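PDB 1MQV: cytochrome c' from Rhodopseudomonas palustris, which binds heme c in a four-helix bundle as a high-spin, five-coordinate electron-transfer cytochrome whose exact function remains unknown. Local coordinates for residues D3-A6 with Q7-A10; A10-K13 with Q14-E17; F72-K75 with A76-D79; K114-H117 with D118-A122. The protein carries 3 engineered substitutions. All coordinates share one frame; numbering follows the deposited sequence.

Interaction 1: residues D3-A6 with Q7-A10; sequences DVIA and QRKA. With HEC (heme c), chain C.
I5 and R8 lie side by side near the start of helix 4-27, their side chains pointing the same way. The apolar part of the contact is a flat one: CG1 of I5 sits over the centre of the R8 guanidinium, 3.5 Å from R8 CZ, so one face of the charged group rests on aliphatic carbon while its edge serves polar partners. At that edge, in the plane of the group, R8 NE donates to the heme propionate oxygen O2D at 2.9 Å, an almost straight bond (168°), and R8 NH2 adds a weak one to the same oxygen. R8 CG sits between the backbone N and the carbonyl carbon (chi1 72°), and the chain then runs extended to NE, carrying the guanidinium out to the propionate. With an alanine here, O2D would probably be left without its charged mate and a gap would open over I5. K9 reaches the other propionate through its methylenes, CG lying 3.4 Å from the heme oxygen O2A, while its NZ is hydrogen-bonded to D64 O. Backbone bonds make up the third kind. R8 N donates to V4 O at 2.9 Å and K9 N to I5 O at 3.1 Å. A side-chain cap completes the helix start: A6 N donates to D3 OD1 at 3.1 Å, from above the carboxylate plane. The turn faces the connection between helix 34-50 and helix 75-95, where L54 O and S59 OG accept from R8 NH1, T65 OG1 accepts from NH2 and F55 packs against the arginine chain.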
loop_
_atom_site.group_PDB
_atom_site.type_symbol
_atom_site.label_atom_id
_atom_site.label_comp_id
_atom_site.label_asym_id
_atom_site.label_seq_id
_atom_site.Cartn_x
_atom_site.Cartn_y
_atom_site.Cartn_z
ATOM N N ASP A 3 -14.577 9.363 -11.851
ATOM C CA ASP A 3 -14.540 9.080 -10.421
ATOM C C ASP A 3 -13.240 8.436 -9.943
ATOM O O ASP A 3 -13.192 7.243 -9.617
ATOM C CB ASP A 3 -15.716 8.197 -10.006
ATOM C CG ASP A 3 -16.163 8.458 -8.559
ATOM O OD1 ASP A 3 -15.357 8.978 -7.746
ATOM O OD2 ASP A 3 -17.329 8.141 -8.231
ATOM N N VAL A 4 -12.187 9.242 -9.898
ATOM C CA VAL A 4 -10.890 8.764 -9.427
ATOM C C VAL A 4 -10.965 8.382 -7.965
ATOM O O VAL A 4 -10.145 7.588 -7.509
ATOM C CB VAL A 4 -9.793 9.844 -9.514
ATOM C CG1 VAL A 4 -9.353 10.040 -10.944
ATOM C CG2 VAL A 4 -10.323 11.153 -8.919
ATOM N N ILE A 5 -11.902 8.968 -7.217
ATOM C CA ILE A 5 -12.002 8.642 -5.790
ATOM C C ILE A 5 -12.479 7.206 -5.707
ATOM O O ILE A 5 -12.015 6.434 -4.888
ATOM C CB ILE A 5 -12.988 9.601 -5.026
ATOM C CG1 ILE A 5 -12.264 10.904 -4.687
ATOM C CG2 ILE A 5 -13.424 9.015 -3.676
ATOM C CD1 ILE A 5 -13.186 12.009 -4.244
ATOM N N ALA A 6 -13.394 6.823 -6.586
ATOM C CA ALA A 6 -13.854 5.452 -6.538
ATOM C C ALA A 6 -12.744 4.528 -7.025
ATOM O O ALA A 6 -12.560 3.426 -6.489
ATOM C CB ALA A 6 -15.109 5.285 -7.396
ATOM N N GLN A 7 -11.981 4.962 -8.018
ATOM C CA GLN A 7 -10.923 4.116 -8.540
ATOM C C GLN A 7 -9.859 3.836 -7.510
ATOM O O GLN A 7 -9.436 2.687 -7.325
ATOM C CB GLN A 7 -10.201 4.773 -9.701
ATOM C CG GLN A 7 -10.878 4.669 -11.037
ATOM C CD GLN A 7 -10.154 5.504 -12.069
ATOM O OE1 GLN A 7 -10.685 6.494 -12.546
ATOM N NE2 GLN A 7 -8.931 5.111 -12.405
ATOM N N ARG A 8 -9.410 4.896 -6.864
ATOM C CA ARG A 8 -8.311 4.751 -5.890
ATOM C C ARG A 8 -8.748 3.984 -4.654
ATOM O O ARG A 8 -7.974 3.214 -4.102
ATOM C CB ARG A 8 -7.703 6.128 -5.524
ATOM C CG ARG A 8 -8.588 7.020 -4.646
ATOM C CD ARG A 8 -8.255 8.475 -4.879
ATOM N NE ARG A 8 -8.783 9.346 -3.832
ATOM C CZ ARG A 8 -8.811 10.682 -3.922
ATOM N NH1 ARG A 8 -8.349 11.297 -5.011
ATOM N NH2 ARG A 8 -9.287 11.409 -2.921
ATOM N N LYS A 9 -10.000 4.143 -4.224
ATOM C CA LYS A 9 -10.437 3.393 -3.057
ATOM C C LYS A 9 -10.500 1.902 -3.370
ATOM O O LYS A 9 -10.257 1.063 -2.483
ATOM C CB LYS A 9 -11.820 3.898 -2.592
ATOM C CG LYS A 9 -11.796 5.164 -1.695
ATOM C CD LYS A 9 -13.272 5.562 -1.434
ATOM C CE LYS A 9 -13.514 6.118 -0.064
ATOM N NZ LYS A 9 -14.973 6.362 0.071
ATOM N N ALA A 10 -10.818 1.568 -4.624
ATOM C CA ALA A 10 -10.902 0.172 -5.033
ATOM C C ALA A 10 -9.499 -0.448 -5.017
ATOM O O ALA A 10 -9.299 -1.582 -4.566
ATOM C CB ALA A 10 -11.511 0.051 -6.432
HETATM FE FE HEC C . -3.716 3.403 2.388
HETATM C CHA HEC C . -6.960 4.258 2.105
HETATM C CHB HEC C . -4.637 0.157 2.950
HETATM C CHC HEC C . -0.522 2.383 1.920
HETATM C CHD HEC C . -2.731 6.639 1.360
HETATM N NA HEC C . -5.498 2.387 2.518
HETATM C C1A HEC C . -6.724 2.958 2.361
HETATM C C2A HEC C . -7.715 1.960 2.523
HETATM C C3A HEC C . -7.082 0.744 2.804
HETATM C C4A HEC C . -5.671 1.062 2.781
HETATM C CMA HEC C . -7.570 -0.638 3.105
HETATM C CAA HEC C . -9.219 2.200 2.494
HETATM C CBA HEC C . -9.723 2.058 1.075
HETATM C CGA HEC C . -11.256 2.093 1.018
HETATM O O1A HEC C . -11.848 1.014 0.906
HETATM O O2A HEC C . -11.837 3.193 1.088
HETATM N NB HEC C . -2.804 1.687 2.451
HETATM C C1B HEC C . -3.285 0.443 2.822
HETATM C C2B HEC C . -2.222 -0.571 2.993
HETATM C C3B HEC C . -1.070 0.054 2.714
HETATM C C4B HEC C . -1.433 1.452 2.339
HETATM C CMB HEC C . -2.484 -2.036 3.460
HETATM C CAB HEC C . 0.291 -0.478 2.758
HETATM C CBB HEC C . 0.674 -1.682 2.148
HETATM N NC HEC C . -2.036 4.293 1.707
HETATM C C1C HEC C . -0.768 3.722 1.600
HETATM C C2C HEC C . 0.210 4.675 1.242
HETATM C C3C HEC C . -0.367 5.910 1.096
HETATM C C4C HEC C . -1.802 5.628 1.408
HETATM C CMC HEC C . 1.754 4.415 1.224
HETATM C CAC HEC C . 0.158 7.241 0.823
HETATM C CBC HEC C . 1.448 7.345 0.124
HETATM N ND HEC C . -4.613 5.143 1.844
HETATM C C1D HEC C . -4.121 6.396 1.576
HETATM C C2D HEC C . -5.201 7.399 1.461
HETATM C C3D HEC C . -6.363 6.699 1.683
HETATM C C4D HEC C . -6.014 5.296 1.897
HETATM C CMD HEC C . -4.948 8.834 0.911
HETATM C CAD HEC C . -7.827 7.342 1.579
HETATM C CBD HEC C . -8.267 7.054 0.112
HETATM C CGD HEC C . -9.563 7.800 -0.196
HETATM O O1D HEC C . -10.437 7.730 0.680
HETATM O O2D HEC C . -9.677 8.431 -1.265
#

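Interaction 2: residues A10-K13 with Q14-E17; sequences AILK and QMGE. With HEC (heme c), chain C.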
loop_
_atom_site.group_PDB
_atom_site.type_symbol
_atom_site.label_atom_id
_atom_site.label_comp_id
_atom_site.label_asym_id
_atom_site.label_seq_id
_atom_site.Cartn_x
_atom_site.Cartn_y
_atom_site.Cartn_z
ATOM N N ALA A 10 -10.818 1.568 -4.624
ATOM C CA ALA A 10 -10.902 0.172 -5.033
ATOM C C ALA A 10 -9.499 -0.448 -5.017
ATOM O O ALA A 10 -9.299 -1.582 -4.566
ATOM C CB ALA A 10 -11.511 0.051 -6.432
ATOM N N ILE A 11 -8.529 0.309 -5.494
ATOM C CA ILE A 11 -7.144 -0.185 -5.520
ATOM C C ILE A 11 -6.599 -0.296 -4.074
ATOM O O ILE A 11 -5.912 -1.262 -3.747
ATOM C CB ILE A 11 -6.239 0.745 -6.338
ATOM C CG1 ILE A 11 -6.563 0.612 -7.833
ATOM C CG2 ILE A 11 -4.738 0.423 -6.051
ATOM C CD1 ILE A 11 -6.049 1.809 -8.653
ATOM N N LEU A 12 -6.890 0.676 -3.214
ATOM C CA LEU A 12 -6.383 0.618 -1.837
ATOM C C LEU A 12 -7.092 -0.485 -1.074
ATOM O O LEU A 12 -6.515 -1.090 -0.177
ATOM C CB LEU A 12 -6.535 1.974 -1.123
ATOM C CG LEU A 12 -5.641 3.054 -1.715
ATOM C CD1 LEU A 12 -6.249 4.435 -1.472
ATOM C CD2 LEU A 12 -4.210 2.952 -1.014
ATOM N N LYS A 13 -8.350 -0.767 -1.424
ATOM C CA LYS A 13 -9.058 -1.862 -0.767
ATOM C C LYS A 13 -8.336 -3.159 -1.127
ATOM O O LYS A 13 -8.136 -4.031 -0.253
ATOM C CB LYS A 13 -10.534 -1.902 -1.220
ATOM C CG LYS A 13 -11.328 -3.058 -0.651
ATOM C CD LYS A 13 -12.825 -2.854 -0.947
ATOM C CE LYS A 13 -13.632 -4.120 -0.683
ATOM N NZ LYS A 13 -13.358 -4.706 0.651
ATOM N N GLN A 14 -7.942 -3.301 -2.394
ATOM C CA GLN A 14 -7.192 -4.492 -2.834
ATOM C C GLN A 14 -5.873 -4.566 -2.055
ATOM O O GLN A 14 -5.453 -5.653 -1.643
ATOM C CB GLN A 14 -6.823 -4.462 -4.342
ATOM C CG GLN A 14 -7.937 -4.180 -5.333
ATOM C CD GLN A 14 -7.379 -3.861 -6.721
ATOM O OE1 GLN A 14 -7.938 -3.043 -7.468
ATOM N NE2 GLN A 14 -6.267 -4.511 -7.072
ATOM N N MET A 15 -5.210 -3.421 -1.864
ATOM C CA MET A 15 -3.933 -3.444 -1.136
ATOM C C MET A 15 -4.189 -3.982 0.263
ATOM O O MET A 15 -3.435 -4.830 0.760
ATOM C CB MET A 15 -3.305 -2.037 -1.063
ATOM C CG MET A 15 -2.397 -1.664 -2.213
ATOM S SD MET A 15 -0.786 -0.968 -1.652
ATOM C CE MET A 15 -1.240 0.669 -1.553
ATOM N N GLY A 16 -5.264 -3.497 0.898
ATOM C CA GLY A 16 -5.618 -3.987 2.228
ATOM C C GLY A 16 -5.819 -5.506 2.215
ATOM O O GLY A 16 -5.283 -6.226 3.086
ATOM N N GLU A 17 -6.595 -6.019 1.243
ATOM C CA GLU A 17 -6.808 -7.463 1.149
ATOM C C GLU A 17 -5.488 -8.230 0.917
ATOM O O GLU A 17 -5.322 -9.335 1.414
ATOM C CB GLU A 17 -7.771 -7.748 0.005
ATOM C CG GLU A 17 -9.108 -7.116 0.314
ATOM C CD GLU A 17 -10.027 -7.001 -0.887
ATOM O OE1 GLU A 17 -9.550 -6.620 -1.984
ATOM O OE2 GLU A 17 -11.236 -7.272 -0.721
HETATM FE FE HEC C . -3.716 3.403 2.388
HETATM C CHA HEC C . -6.960 4.258 2.105
HETATM C CHB HEC C . -4.637 0.157 2.950
HETATM C CHC HEC C . -0.522 2.383 1.920
HETATM C CHD HEC C . -2.731 6.639 1.360
HETATM N NA HEC C . -5.498 2.387 2.518
HETATM C C1A HEC C . -6.724 2.958 2.361
HETATM C C2A HEC C . -7.715 1.960 2.523
HETATM C C3A HEC C . -7.082 0.744 2.804
HETATM C C4A HEC C . -5.671 1.062 2.781
HETATM C CMA HEC C . -7.570 -0.638 3.105
HETATM C CAA HEC C . -9.219 2.200 2.494
HETATM C CBA HEC C . -9.723 2.058 1.075
HETATM C CGA HEC C . -11.256 2.093 1.018
HETATM O O1A HEC C . -11.848 1.014 0.906
HETATM O O2A HEC C . -11.837 3.193 1.088
HETATM N NB HEC C . -2.804 1.687 2.451
HETATM C C1B HEC C . -3.285 0.443 2.822
HETATM C C2B HEC C . -2.222 -0.571 2.993
HETATM C C3B HEC C . -1.070 0.054 2.714
HETATM C C4B HEC C . -1.433 1.452 2.339
HETATM C CMB HEC C . -2.484 -2.036 3.460
HETATM C CAB HEC C . 0.291 -0.478 2.758
HETATM C CBB HEC C . 0.674 -1.682 2.148
HETATM N NC HEC C . -2.036 4.293 1.707
HETATM C C1C HEC C . -0.768 3.722 1.600
HETATM C C2C HEC C . 0.210 4.675 1.242
HETATM C C3C HEC C . -0.367 5.910 1.096
HETATM C C4C HEC C . -1.802 5.628 1.408
HETATM C CMC HEC C . 1.754 4.415 1.224
HETATM C CAC HEC C . 0.158 7.241 0.823
HETATM C CBC HEC C . 1.448 7.345 0.124
HETATM N ND HEC C . -4.613 5.143 1.844
HETATM C C1D HEC C . -4.121 6.396 1.576
HETATM C C2D HEC C . -5.201 7.399 1.461
HETATM C C3D HEC C . -6.363 6.699 1.683
HETATM C C4D HEC C . -6.014 5.296 1.897
HETATM C CMD HEC C . -4.948 8.834 0.911
HETATM C CAD HEC C . -7.827 7.342 1.579
HETATM C CBD HEC C . -8.267 7.054 0.112
HETATM C CGD HEC C . -9.563 7.800 -0.196
HETATM O O1D HEC C . -10.437 7.730 0.680
HETATM O O2D HEC C . -9.677 8.431 -1.265
#
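L12 and M15 share one side of helix 4-27 and turn their ends toward the heme, where CD2 of L12 meets CE of M15 at 3.8 Å. In L12, CG stands anti to the carbonyl carbon (chi1 -67°), which lays the isobutyl group over the porphyrin; CD2 comes within 3.5 Å of the heme iron, and CD1 rests on C4D and CHA. The M15 chain needs more bending: chi2 of -131° is away from a staggered value, and a further turn at chi3 brings CE onto the same face of the macrocycle, 3.9 Å from the heme carbon CHC. Q14 extends along the helix instead, its CG pressed to 3.0 Å from A10 O, a tight approach, and its OE1 beside CG1 of I11. On the outer side K13 holds its chain extended until the last torsion turns NZ toward E17, giving a long salt bridge of 3.6 Å to OE2. G16, with no side chain, lets the helix come close: its CA lies 3.9 Å from the heme methyl CMB, and a CB would run into the neighbouring methyl CMA. Regular backbone bonds, such as G16 N to L12 O at 2.9 Å, hold the turn together, and L51 together with D47 and S48 of helix 34-50 borders the I11 and M15 flank. Carbon alone is brought up to the iron by this turn, on the face opposite H117: L12 occupies the place of a sixth ligand without any atom able to coordinate, as fits a heme described as high-spin and lacking that ligand.

Interaction 3: residues F72-K75 with A76-D79; sequences FEDK and AKFD. Engineered in segment 72-75: F72 (natural residue Trp).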
loop_
_atom_site.group_PDB
_atom_site.type_symbol
_atom_site.label_atom_id
_atom_site.label_comp_id
_atom_site.label_asym_id
_atom_site.label_seq_id
_atom_site.Cartn_x
_atom_site.Cartn_y
_atom_site.Cartn_z
ATOM N N PHE A 72 -2.199 17.903 -1.051
ATOM C CA PHE A 72 -1.858 18.866 -2.082
ATOM C C PHE A 72 -0.868 19.953 -1.705
ATOM O O PHE A 72 -0.434 20.730 -2.563
ATOM C CB PHE A 72 -3.154 19.426 -2.675
ATOM C CG PHE A 72 -4.057 18.336 -3.161
ATOM C CD1 PHE A 72 -3.703 17.591 -4.279
ATOM C CD2 PHE A 72 -5.144 17.922 -2.400
ATOM C CE1 PHE A 72 -4.403 16.453 -4.614
ATOM C CE2 PHE A 72 -5.848 16.783 -2.736
ATOM C CZ PHE A 72 -5.478 16.045 -3.838
ATOM N N GLU A 73 -0.486 19.975 -0.437
ATOM C CA GLU A 73 0.490 20.938 0.045
ATOM C C GLU A 73 1.819 20.263 0.212
ATOM O O GLU A 73 2.776 20.915 0.573
ATOM C CB GLU A 73 0.106 21.502 1.406
ATOM C CG GLU A 73 -0.987 22.555 1.383
ATOM C CD GLU A 73 -1.221 23.161 2.759
ATOM O OE1 GLU A 73 -0.301 23.832 3.283
ATOM O OE2 GLU A 73 -2.319 22.955 3.324
ATOM N N ASP A 74 1.858 18.955 -0.012
ATOM C CA ASP A 74 3.100 18.198 0.121
ATOM C C ASP A 74 3.017 17.058 -0.886
ATOM O O ASP A 74 3.339 15.907 -0.561
ATOM C CB ASP A 74 3.195 17.621 1.519
ATOM C CG ASP A 74 4.520 17.926 2.170
ATOM O OD1 ASP A 74 5.537 17.973 1.437
ATOM O OD2 ASP A 74 4.541 18.113 3.406
ATOM N N LYS A 75 2.612 17.385 -2.117
ATOM C CA LYS A 75 2.393 16.341 -3.109
ATOM C C LYS A 75 3.610 15.529 -3.479
ATOM O O LYS A 75 3.479 14.337 -3.677
ATOM C CB LYS A 75 1.749 16.890 -4.390
ATOM C CG LYS A 75 1.103 15.785 -5.273
ATOM C CD LYS A 75 -0.141 15.194 -4.601
ATOM C CE LYS A 75 -0.762 14.037 -5.418
ATOM N NZ LYS A 75 -0.729 14.234 -6.892
ATOM N N ALA A 76 4.780 16.165 -3.573
ATOM C CA ALA A 76 5.995 15.420 -3.939
ATOM C C ALA A 76 6.278 14.347 -2.891
ATOM O O ALA A 76 6.611 13.207 -3.227
ATOM C CB ALA A 76 7.182 16.363 -4.041
ATOM N N LYS A 77 6.147 14.714 -1.623
ATOM C CA LYS A 77 6.357 13.771 -0.538
ATOM C C LYS A 77 5.343 12.648 -0.595
ATOM O O LYS A 77 5.705 11.484 -0.427
ATOM C CB LYS A 77 6.276 14.494 0.814
ATOM C CG LYS A 77 6.268 13.577 2.051
ATOM C CD LYS A 77 6.071 14.401 3.320
ATOM C CE LYS A 77 5.900 13.525 4.548
ATOM N NZ LYS A 77 5.501 14.359 5.721
ATOM N N PHE A 78 4.068 12.987 -0.835
ATOM C CA PHE A 78 3.011 11.977 -0.901
ATOM C C PHE A 78 3.312 11.008 -2.046
ATOM O O PHE A 78 3.320 9.789 -1.812
ATOM C CB PHE A 78 1.642 12.696 -1.073
ATOM C CG PHE A 78 0.477 11.778 -1.345
ATOM C CD1 PHE A 78 -0.201 11.156 -0.284
ATOM C CD2 PHE A 78 -0.005 11.629 -2.635
ATOM C CE1 PHE A 78 -1.357 10.408 -0.525
ATOM C CE2 PHE A 78 -1.172 10.880 -2.885
ATOM C CZ PHE A 78 -1.845 10.275 -1.820
ATOM N N ASP A 79 3.584 11.526 -3.265
ATOM C CA ASP A 79 3.891 10.687 -4.427
ATOM C C ASP A 79 5.078 9.753 -4.152
ATOM O O ASP A 79 5.064 8.576 -4.498
ATOM C CB ASP A 79 4.286 11.525 -5.648
ATOM C CG ASP A 79 3.128 12.299 -6.239
ATOM O OD1 ASP A 79 1.958 12.039 -5.873
ATOM O OD2 ASP A 79 3.404 13.150 -7.095
HETATM O O HOH W 1 6.400 17.682 -0.813
#
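K75 reaches D79 by way of two bends: CG leaves anti to the backbone N (chi1 -162°), chi2 turns the chain at 69°, and a final kink at chi4 sets NZ near the carboxylate. The resulting salt bridge is long, K75 NZ to D79 OD1 at 3.6 Å, and K75 CE is slightly nearer that oxygen at 3.4 Å. The same CE lies obliquely by the F78 ring, 3.8 Å from CD2, so the aliphatic part of the lysine is shared between an acid and an aromatic. K75 NZ also has a weak hydrogen bond to F55 O. Just before K75, D74 holds the N-cap position of helix 75-95, yet its side chain makes no capping bond; OD1 instead lies 3.6 Å from CB of K77. A water accepts from K77 N at 3.1 Å, but its very short approach to D74 OD1 makes that link doubtful. The extended K77 chain passes D74 and ends in a salt bridge to D119. Backbone bonds from F78 N to D74 O, 3.0 Å, and from D79 N to K75 O, 2.8 Å and almost straight (176°), begin the helix. F78 points inward to the heme pocket, meeting F55, F82 and F120 edge-to-face. The chemistry is thus divided: the lysine–aspartate pairing is long and so probably weak, whereas the main-chain bonds are short and F78 is buried among aromatic rings.

Interaction 4: residues K114-H117 with D118-A122; sequences KSCH and DDFRA. With HEC (heme c), chain C.
C116 O accepts two amides as helix 99-120 runs out, F120 N nearly in line with the carbonyl at 2.9 Å and D119 N from above its plane, while R121, the first residue to leave helical geometry, still gives its N to H117 O. The turn carries the end of the CXXCH heme-attachment motif of c-type cytochromes, C113 being the other covalent cysteine. C116 SG forms the thioether bond to CAC, once a heme vinyl carbon, and also touches the edge of the F120 ring, 3.7 Å from CD2. H117 NE2 binds the heme iron at 2.1 Å as its axial ligand. R121, with CG anti to the backbone N (chi1 -173°) and an extended chain, runs beside the histidine: its CD makes a CH-pi contact over the imidazole face, 3.8 Å from the centroid, and the guanidinium stands nearly perpendicular to that ring (82°) while laying one of its own faces on the porphyrin. On the outer side, K114 NZ grips both oxygens of D118 on their syn lone pairs, OD2 at 3.0 Å and OD1 at 3.2 Å. With an alanine replacing D118, K114 would probably lose the mate for its charge and its amine would be free to swing. A water donates to both S115 O and D119 OD2, the latter salt-bridged to K77. Over the imidazole rim, R121 NH1 comes 3.1 Å from H117 CE1.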
loop_
_atom_site.group_PDB
_atom_site.type_symbol
_atom_site.label_atom_id
_atom_site.label_comp_id
_atom_site.label_asym_id
_atom_site.label_seq_id
_atom_site.Cartn_x
_atom_site.Cartn_y
_atom_site.Cartn_z
ATOM N N LYS A 114 1.212 2.846 7.529
ATOM C CA LYS A 114 0.976 3.810 8.616
ATOM C C LYS A 114 1.642 5.179 8.393
ATOM O O LYS A 114 1.069 6.239 8.728
ATOM C CB LYS A 114 1.468 3.227 9.959
ATOM C CG LYS A 114 1.174 4.114 11.164
ATOM C CD LYS A 114 1.556 3.436 12.491
ATOM C CE LYS A 114 1.472 4.410 13.674
ATOM N NZ LYS A 114 0.172 5.162 13.762
ATOM N N SER A 115 2.858 5.168 7.858
ATOM C CA SER A 115 3.581 6.410 7.619
ATOM C C SER A 115 2.800 7.377 6.769
ATOM O O SER A 115 2.796 8.563 7.024
ATOM C CB SER A 115 4.919 6.140 6.948
ATOM O OG SER A 115 5.817 5.613 7.922
ATOM N N CYS A 116 2.115 6.864 5.760
ATOM C CA CYS A 116 1.365 7.751 4.912
ATOM C C CYS A 116 0.029 8.058 5.590
ATOM O O CYS A 116 -0.415 9.207 5.596
ATOM C CB CYS A 116 1.097 7.089 3.564
ATOM S SG CYS A 116 0.211 8.172 2.513
ATOM N N HIS A 117 -0.611 7.041 6.145
ATOM C CA HIS A 117 -1.911 7.267 6.789
ATOM C C HIS A 117 -1.828 8.329 7.879
ATOM O O HIS A 117 -2.693 9.180 7.974
ATOM C CB HIS A 117 -2.488 5.942 7.336
ATOM C CG HIS A 117 -2.794 4.941 6.262
ATOM N ND1 HIS A 117 -2.950 3.598 6.512
ATOM C CD2 HIS A 117 -2.984 5.096 4.930
ATOM C CE1 HIS A 117 -3.226 2.965 5.385
ATOM N NE2 HIS A 117 -3.249 3.859 4.399
ATOM N N ASP A 118 -0.768 8.335 8.674
ATOM C CA ASP A 118 -0.712 9.335 9.721
ATOM C C ASP A 118 -0.698 10.775 9.232
ATOM O O ASP A 118 -1.135 11.644 9.977
ATOM C CB ASP A 118 0.469 9.089 10.656
ATOM C CG ASP A 118 0.313 7.810 11.473
ATOM O OD1 ASP A 118 -0.817 7.340 11.687
ATOM O OD2 ASP A 118 1.340 7.269 11.924
ATOM N N ASP A 119 -0.222 11.036 8.007
ATOM C CA ASP A 119 -0.203 12.385 7.488
ATOM C C ASP A 119 -1.283 12.724 6.486
ATOM O O ASP A 119 -1.731 13.876 6.417
ATOM C CB ASP A 119 1.129 12.709 6.784
ATOM C CG ASP A 119 2.298 12.984 7.760
ATOM O OD1 ASP A 119 2.050 13.524 8.849
ATOM O OD2 ASP A 119 3.472 12.666 7.427
ATOM N N PHE A 120 -1.753 11.727 5.754
ATOM C CA PHE A 120 -2.639 12.007 4.621
ATOM C C PHE A 120 -3.992 11.309 4.550
ATOM O O PHE A 120 -4.687 11.480 3.544
ATOM C CB PHE A 120 -1.839 11.663 3.362
ATOM C CG PHE A 120 -0.527 12.410 3.263
ATOM C CD1 PHE A 120 -0.513 13.778 3.062
ATOM C CD2 PHE A 120 0.703 11.739 3.354
ATOM C CE1 PHE A 120 0.702 14.497 2.941
ATOM C CE2 PHE A 120 1.910 12.449 3.232
ATOM C CZ PHE A 120 1.910 13.830 3.022
ATOM N N ARG A 121 -4.345 10.540 5.581
ATOM C CA ARG A 121 -5.617 9.821 5.625
ATOM C C ARG A 121 -6.419 10.209 6.861
ATOM O O ARG A 121 -5.875 10.375 7.929
ATOM C CB ARG A 121 -5.375 8.312 5.630
ATOM C CG ARG A 121 -6.647 7.461 5.507
ATOM C CD ARG A 121 -6.337 5.998 5.886
ATOM N NE ARG A 121 -7.529 5.172 5.831
ATOM C CZ ARG A 121 -7.508 3.850 5.741
ATOM N NH1 ARG A 121 -6.346 3.221 5.693
ATOM N NH2 ARG A 121 -8.642 3.155 5.701
ATOM N N ALA A 122 -7.722 10.392 6.706
ATOM C CA ALA A 122 -8.542 10.723 7.862
ATOM C C ALA A 122 -8.541 9.563 8.881
ATOM O O ALA A 122 -8.488 8.382 8.511
ATOM C CB ALA A 122 -9.979 11.048 7.403
HETATM FE FE HEC C . -3.716 3.403 2.388
HETATM C CHA HEC C . -6.960 4.258 2.105
HETATM C CHB HEC C . -4.637 0.157 2.950
HETATM C CHC HEC C . -0.522 2.383 1.920
HETATM C CHD HEC C . -2.731 6.639 1.360
HETATM N NA HEC C . -5.498 2.387 2.518
HETATM C C1A HEC C . -6.724 2.958 2.361
HETATM C C2A HEC C . -7.715 1.960 2.523
HETATM C C3A HEC C . -7.082 0.744 2.804
HETATM C C4A HEC C . -5.671 1.062 2.781
HETATM C CMA HEC C . -7.570 -0.638 3.105
HETATM C CAA HEC C . -9.219 2.200 2.494
HETATM C CBA HEC C . -9.723 2.058 1.075
HETATM C CGA HEC C . -11.256 2.093 1.018
HETATM O O1A HEC C . -11.848 1.014 0.906
HETATM O O2A HEC C . -11.837 3.193 1.088
HETATM N NB HEC C . -2.804 1.687 2.451
HETATM C C1B HEC C . -3.285 0.443 2.822
HETATM C C2B HEC C . -2.222 -0.571 2.993
HETATM C C3B HEC C . -1.070 0.054 2.714
HETATM C C4B HEC C . -1.433 1.452 2.339
HETATM C CMB HEC C . -2.484 -2.036 3.460
HETATM C CAB HEC C . 0.291 -0.478 2.758
HETATM C CBB HEC C . 0.674 -1.682 2.148
HETATM N NC HEC C . -2.036 4.293 1.707
HETATM C C1C HEC C . -0.768 3.722 1.600
HETATM C C2C HEC C . 0.210 4.675 1.242
HETATM C C3C HEC C . -0.367 5.910 1.096
HETATM C C4C HEC C . -1.802 5.628 1.408
HETATM C CMC HEC C . 1.754 4.415 1.224
HETATM C CAC HEC C . 0.158 7.241 0.823
HETATM C CBC HEC C . 1.448 7.345 0.124
HETATM N ND HEC C . -4.613 5.143 1.844
HETATM C C1D HEC C . -4.121 6.396 1.576
HETATM C C2D HEC C . -5.201 7.399 1.461
HETATM C C3D HEC C . -6.363 6.699 1.683
HETATM C C4D HEC C . -6.014 5.296 1.897
HETATM C CMD HEC C . -4.948 8.834 0.911
HETATM C CAD HEC C . -7.827 7.342 1.579
HETATM C CBD HEC C . -8.267 7.054 0.112
HETATM C CGD HEC C . -9.563 7.800 -0.196
HETATM O O1D HEC C . -10.437 7.730 0.680
HETATM O O2D HEC C . -9.677 8.431 -1.265
HETATM O O HOH W 2 4.110 10.560 5.647
#

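Overall arrangement
Interactions 1 and 2 follow directly on helix 4-27, sharing A10 with centres 11 Å apart; interaction 3 comes later, at the start of helix 75-95, and interaction 4 closes the series at the end of helix 99-120. Interactions 1, 2 and 4 touch the heme directly, and F78 brings interaction 3 to it as well. Interactions 2 and 4, with centres 15 Å apart, take opposite faces of the macrocycle, one distal and apolar, the other carrying the iron ligand. Interactions 3 and 4 touch directly, through the K77–D119 salt bridge and F78 packing on F120 and C116. Three helices of the bundle thus enclose one cofactor.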